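Side-chain contacts in uncharacterized protein (Bacteroides ovatus, PDB 3P02), which is of unknown function but joins an N-terminal region related to the E-set clan to a C-terminal beta-rich region of the BT_3044-like family: residues 220-223 against 224-227; 153-156 against 157-160. All blocks are in the same frame, centred on the assembly; numbering follows the deposited sequence.

Interaction 1: 220-223 against 224-227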
loop_
_atom_site.group_PDB
_atom_site.type_symbol
_atom_site.label_atom_id
_atom_site.label_comp_id
_atom_site.label_asym_id
_atom_site.label_seq_id
_atom_site.Cartn_x
_atom_site.Cartn_y
_atom_site.Cartn_z
ATOM N N LYS A 220 -2.911 -28.483 -3.609
ATOM C CA LYS A 220 -2.137 -29.161 -2.568
ATOM C C LYS A 220 -0.888 -29.844 -3.125
ATOM O O LYS A 220 -0.917 -30.443 -4.215
ATOM C CB LYS A 220 -2.992 -30.247 -1.880
ATOM C CG LYS A 220 -3.962 -29.692 -0.853
ATOM C CD LYS A 220 -4.751 -30.824 -0.229
ATOM C CE LYS A 220 -5.611 -30.351 0.916
ATOM N NZ LYS A 220 -6.302 -31.496 1.571
ATOM N N VAL A 221 0.196 -29.831 -2.346
ATOM C CA VAL A 221 1.420 -30.562 -2.689
ATOM C C VAL A 221 1.123 -32.079 -2.665
ATOM O O VAL A 221 1.483 -32.828 -3.582
ATOM C CB VAL A 221 2.557 -30.218 -1.694
ATOM C CG1 VAL A 221 3.769 -31.129 -1.913
ATOM C CG2 VAL A 221 2.964 -28.746 -1.808
ATOM N N ASP A 222 0.464 -32.500 -1.589
ATOM C CA ASP A 222 0.116 -33.889 -1.316
ATOM C C ASP A 222 -1.316 -33.862 -0.826
ATOM O O ASP A 222 -1.614 -33.144 0.137
ATOM C CB ASP A 222 1.102 -34.419 -0.262
ATOM C CG ASP A 222 0.888 -35.841 0.230
ATOM O OD1 ASP A 222 -0.235 -36.361 0.083
ATOM O OD2 ASP A 222 1.836 -36.413 0.803
ATOM N N SER A 223 -2.218 -34.593 -1.517
ATOM C CA SER A 223 -3.648 -34.605 -1.179
ATOM C C SER A 223 -3.899 -34.926 0.303
ATOM O O SER A 223 -4.894 -34.480 0.867
ATOM C CB SER A 223 -4.385 -35.628 -2.044
ATOM O OG SER A 223 -3.861 -36.929 -1.831
ATOM N N LYS A 224 -2.970 -35.674 0.931
ATOM C CA LYS A 224 -3.080 -36.097 2.331
ATOM C C LYS A 224 -2.643 -35.021 3.336
ATOM O O LYS A 224 -2.866 -35.207 4.536
ATOM C CB LYS A 224 -2.234 -37.357 2.568
ATOM C CG LYS A 224 -2.787 -38.620 1.911
ATOM C CD LYS A 224 -1.881 -39.801 2.218
ATOM C CE LYS A 224 -2.225 -41.014 1.384
ATOM N NZ LYS A 224 -1.343 -42.164 1.712
ATOM N N LYS A 225 -2.001 -33.924 2.864
ATOM C CA LYS A 225 -1.453 -32.890 3.755
ATOM C C LYS A 225 -2.030 -31.499 3.426
ATOM O O LYS A 225 -2.840 -31.392 2.505
ATOM C CB LYS A 225 0.078 -32.908 3.661
ATOM C CG LYS A 225 0.696 -34.143 4.316
ATOM C CD LYS A 225 2.121 -34.376 3.867
ATOM C CE LYS A 225 2.620 -35.712 4.377
ATOM N NZ LYS A 225 4.032 -35.963 3.979
ATOM N N ASP A 226 -1.665 -30.442 4.180
ATOM C CA ASP A 226 -2.245 -29.136 3.874
ATOM C C ASP A 226 -1.189 -28.122 3.373
ATOM O O ASP A 226 -1.371 -26.913 3.532
ATOM C CB ASP A 226 -3.085 -28.561 5.032
ATOM C CG ASP A 226 -2.483 -28.591 6.422
ATOM O OD1 ASP A 226 -1.442 -29.240 6.604
ATOM O OD2 ASP A 226 -3.095 -28.008 7.345
ATOM N N LEU A 227 -0.127 -28.616 2.711
ATOM C CA LEU A 227 0.861 -27.751 2.060
ATOM C C LEU A 227 0.292 -27.403 0.689
ATOM O O LEU A 227 -0.309 -28.267 0.027
ATOM C CB LEU A 227 2.230 -28.438 1.910
ATOM C CG LEU A 227 3.208 -28.410 3.082
ATOM C CD1 LEU A 227 2.777 -29.372 4.188
ATOM C CD2 LEU A 227 4.598 -28.859 2.608
HETATM O O HOH W 1 -0.090 -30.958 0.766
HETATM O O HOH W 2 4.267 -35.597 1.177
#
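Asp222 turns its carboxylate back over the chain that follows: with CG anti to its own backbone N (chi1 177°), OD1 receives the N-H of Lys224 at 2.9 Å, met from above the carboxylate plane. This is an Asx turn, and it lies within a type I beta turn from Asp222 to Lys225, closed by Lys225 N to Asp222 O, also 2.9 Å. Aspartate suits the first place of such a turn because its short side chain can accept a bond from two residues on. OD2 serves the side chain of Lys225 instead. Its direct salt bridge to Lys225 NZ is long, 3.9 Å, but water 2 joins the pair, giving a bond to OD2 and taking one from NZ. The loop ends a beta hairpin of strands 211-220 and 228-234. At its base Val221 N bonds to Leu227 O, with Val221 CG2 lying 3.8 Å from Leu227 CB. Water 1 bridges the loop from within, accepting from Asp222 N and donating to Leu227 O. Lys220, extended beyond CG, runs along the loop with CE 3.4 Å from Lys225 O and NZ weakly bonded to Ser223 O. Farther out, Val221 and Leu227 both rest on Thr248 of strand 242-255.

Interaction 2: 153-156 against 157-160. With EDO (1,2-ethanediol), chain C.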
loop_
_atom_site.group_PDB
_atom_site.type_symbol
_atom_site.label_atom_id
_atom_site.label_comp_id
_atom_site.label_asym_id
_atom_site.label_seq_id
_atom_site.Cartn_x
_atom_site.Cartn_y
_atom_site.Cartn_z
ATOM N N LEU A 153 -3.188 -1.367 -1.542
ATOM C CA LEU A 153 -3.811 -2.614 -1.958
ATOM C C LEU A 153 -3.496 -3.717 -0.943
ATOM O O LEU A 153 -2.396 -3.730 -0.368
ATOM C CB LEU A 153 -3.250 -3.031 -3.321
ATOM C CG LEU A 153 -3.771 -2.261 -4.528
ATOM C CD1 LEU A 153 -2.839 -2.478 -5.708
ATOM C CD2 LEU A 153 -5.209 -2.662 -4.842
ATOM N N PHE A 154 -4.430 -4.668 -0.775
ATOM C CA PHE A 154 -4.125 -5.819 0.059
ATOM C C PHE A 154 -4.860 -7.027 -0.478
ATOM O O PHE A 154 -5.867 -6.882 -1.165
ATOM C CB PHE A 154 -4.438 -5.598 1.557
ATOM C CG PHE A 154 -5.902 -5.518 1.935
ATOM C CD1 PHE A 154 -6.633 -4.357 1.702
ATOM C CD2 PHE A 154 -6.529 -6.575 2.588
ATOM C CE1 PHE A 154 -7.951 -4.240 2.145
ATOM C CE2 PHE A 154 -7.855 -6.465 3.018
ATOM C CZ PHE A 154 -8.564 -5.295 2.789
ATOM N N ASN A 155 -4.314 -8.210 -0.210
ATOM C CA ASN A 155 -5.038 -9.426 -0.548
ATOM C C ASN A 155 -4.782 -10.388 0.640
ATOM O O ASN A 155 -4.207 -9.967 1.647
ATOM C CB ASN A 155 -4.634 -9.973 -1.928
ATOM C CG ASN A 155 -3.184 -10.362 -2.032
ATOM O OD1 ASN A 155 -2.538 -10.692 -1.058
ATOM N ND2 ASN A 155 -2.655 -10.367 -3.242
ATOM N N GLU A 156 -5.207 -11.648 0.553
ATOM C CA GLU A 156 -5.017 -12.599 1.654
ATOM C C GLU A 156 -3.544 -12.821 1.996
ATOM O O GLU A 156 -3.223 -13.170 3.132
ATOM C CB GLU A 156 -5.646 -13.954 1.277
ATOM C CG GLU A 156 -5.468 -15.029 2.333
ATOM C CD GLU A 156 -6.093 -16.375 2.036
ATOM O OE1 GLU A 156 -6.746 -16.528 0.979
ATOM O OE2 GLU A 156 -5.903 -17.292 2.865
ATOM N N PHE A 157 -2.657 -12.601 1.022
ATOM C CA PHE A 157 -1.232 -12.950 1.151
ATOM C C PHE A 157 -0.268 -11.807 1.174
ATOM O O PHE A 157 0.942 -12.046 1.044
ATOM C CB PHE A 157 -0.882 -13.799 -0.095
ATOM C CG PHE A 157 -1.900 -14.886 -0.401
ATOM C CD1 PHE A 157 -2.004 -16.009 0.411
ATOM C CD2 PHE A 157 -2.785 -14.754 -1.478
ATOM C CE1 PHE A 157 -2.971 -16.983 0.159
ATOM C CE2 PHE A 157 -3.733 -15.745 -1.749
ATOM C CZ PHE A 157 -3.806 -16.862 -0.937
ATOM N N SER A 158 -0.766 -10.571 1.299
ATOM C CA SER A 158 0.107 -9.407 1.172
ATOM C C SER A 158 0.507 -8.777 2.496
ATOM O O SER A 158 -0.016 -9.096 3.558
ATOM C CB SER A 158 -0.586 -8.356 0.305
ATOM O OG SER A 158 -1.727 -7.829 0.973
ATOM N N GLY A 159 1.423 -7.821 2.407
ATOM C CA GLY A 159 1.780 -7.020 3.559
ATOM C C GLY A 159 3.141 -7.276 4.137
ATOM O O GLY A 159 4.061 -7.711 3.438
ATOM N N ARG A 160 3.261 -6.978 5.413
ATOM C CA ARG A 160 4.542 -6.980 6.114
ATOM C C ARG A 160 4.856 -8.365 6.659
ATOM O O ARG A 160 4.369 -8.726 7.722
ATOM C CB ARG A 160 4.557 -5.910 7.220
ATOM C CG ARG A 160 4.327 -4.507 6.632
ATOM C CD ARG A 160 4.412 -3.409 7.688
ATOM N NE ARG A 160 3.371 -3.546 8.691
ATOM C CZ ARG A 160 3.541 -3.958 9.946
ATOM N NH1 ARG A 160 4.741 -4.339 10.375
ATOM N NH2 ARG A 160 2.510 -4.006 10.777
HETATM C C1 EDO C . 6.363 -9.092 10.440
HETATM O O1 EDO C . 5.000 -9.288 10.078
HETATM C C2 EDO C . 6.447 -7.980 11.465
HETATM O O2 EDO C . 5.589 -8.266 12.579
HETATM O O HOH W 3 -1.042 -5.300 1.791
#
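Asn155 and Ser158 face each other through matching first torsions: Asn155 CG (chi1 62°) and Ser158 OG (chi1 67°) each sit between their own backbone N and carbonyl carbon, which folds both short polar groups back against the main chain. Each then takes a backbone N-H of the other's side of the bend. Asn155 OD1 receives the N-H of Phe157 at 2.8 Å in a bent bond, the donor tilted 33° from the carbonyl plane, and so closes an Asx turn. In the opposite sense, Ser158 OG accepts Asn155 N at 2.9 Å, almost straight. The hydroxyl donates in turn to water 3, 2.7 Å from Ser158 OG, and that water to Leu153 O. These bonds shape a type I beta turn from Asn155 to Ser158, which carries the chain from strand 146-154 of the mixed sheet into strand 159-162, the first in chain order of the large antiparallel sheet.

Phe157 supplies the apolar part. Glu156 CB lies 3.9 Å from the centroid of its ring, nearly on the ring normal, a CH-pi contact; on the same face the carboxylate lies nearly parallel over the CE1-CZ side, a doubtful placing, since the glutamate has two conformers. The Phe157 ring is also stacked with that of Phe216 on strand 211-220, so a flat aromatic suits this buried place. Replacing Phe157 by an alanine is likely to leave Phe216 without its stacking mate and open a gap beside the turn. Beyond the turn, Asn155 ND2 bonds to Thr189 O, while Arg299 NH2 reaches both Glu156 O and Ser158 O.

With both ends of the Asn155 amide bonded, its rotation is probably fixed, and the buried Ser158 hydroxyl both accepts and donates, so both side chains can be buried with polar partners.

Both interactions are short polar turns within the BT_3044-like region, yet they occupy opposite settings. Interaction 2 is a core contact near the centre of the chain; interaction 1 is a surface contact at the end of a hairpin, its centre about 23 Å from that of interaction 2. They share one element: strand 211-220, which supplies the aromatic partner of 153-160 and then runs out into 220-227. The same Asx-turn device appears in each, with an amide in the buried turn and a carboxylate in the exposed one, and bridging water occurs in both. Buried, the neutral group is joined by aromatic stacking; on the surface, charged lysines and a long ion pair accompany the carboxylate.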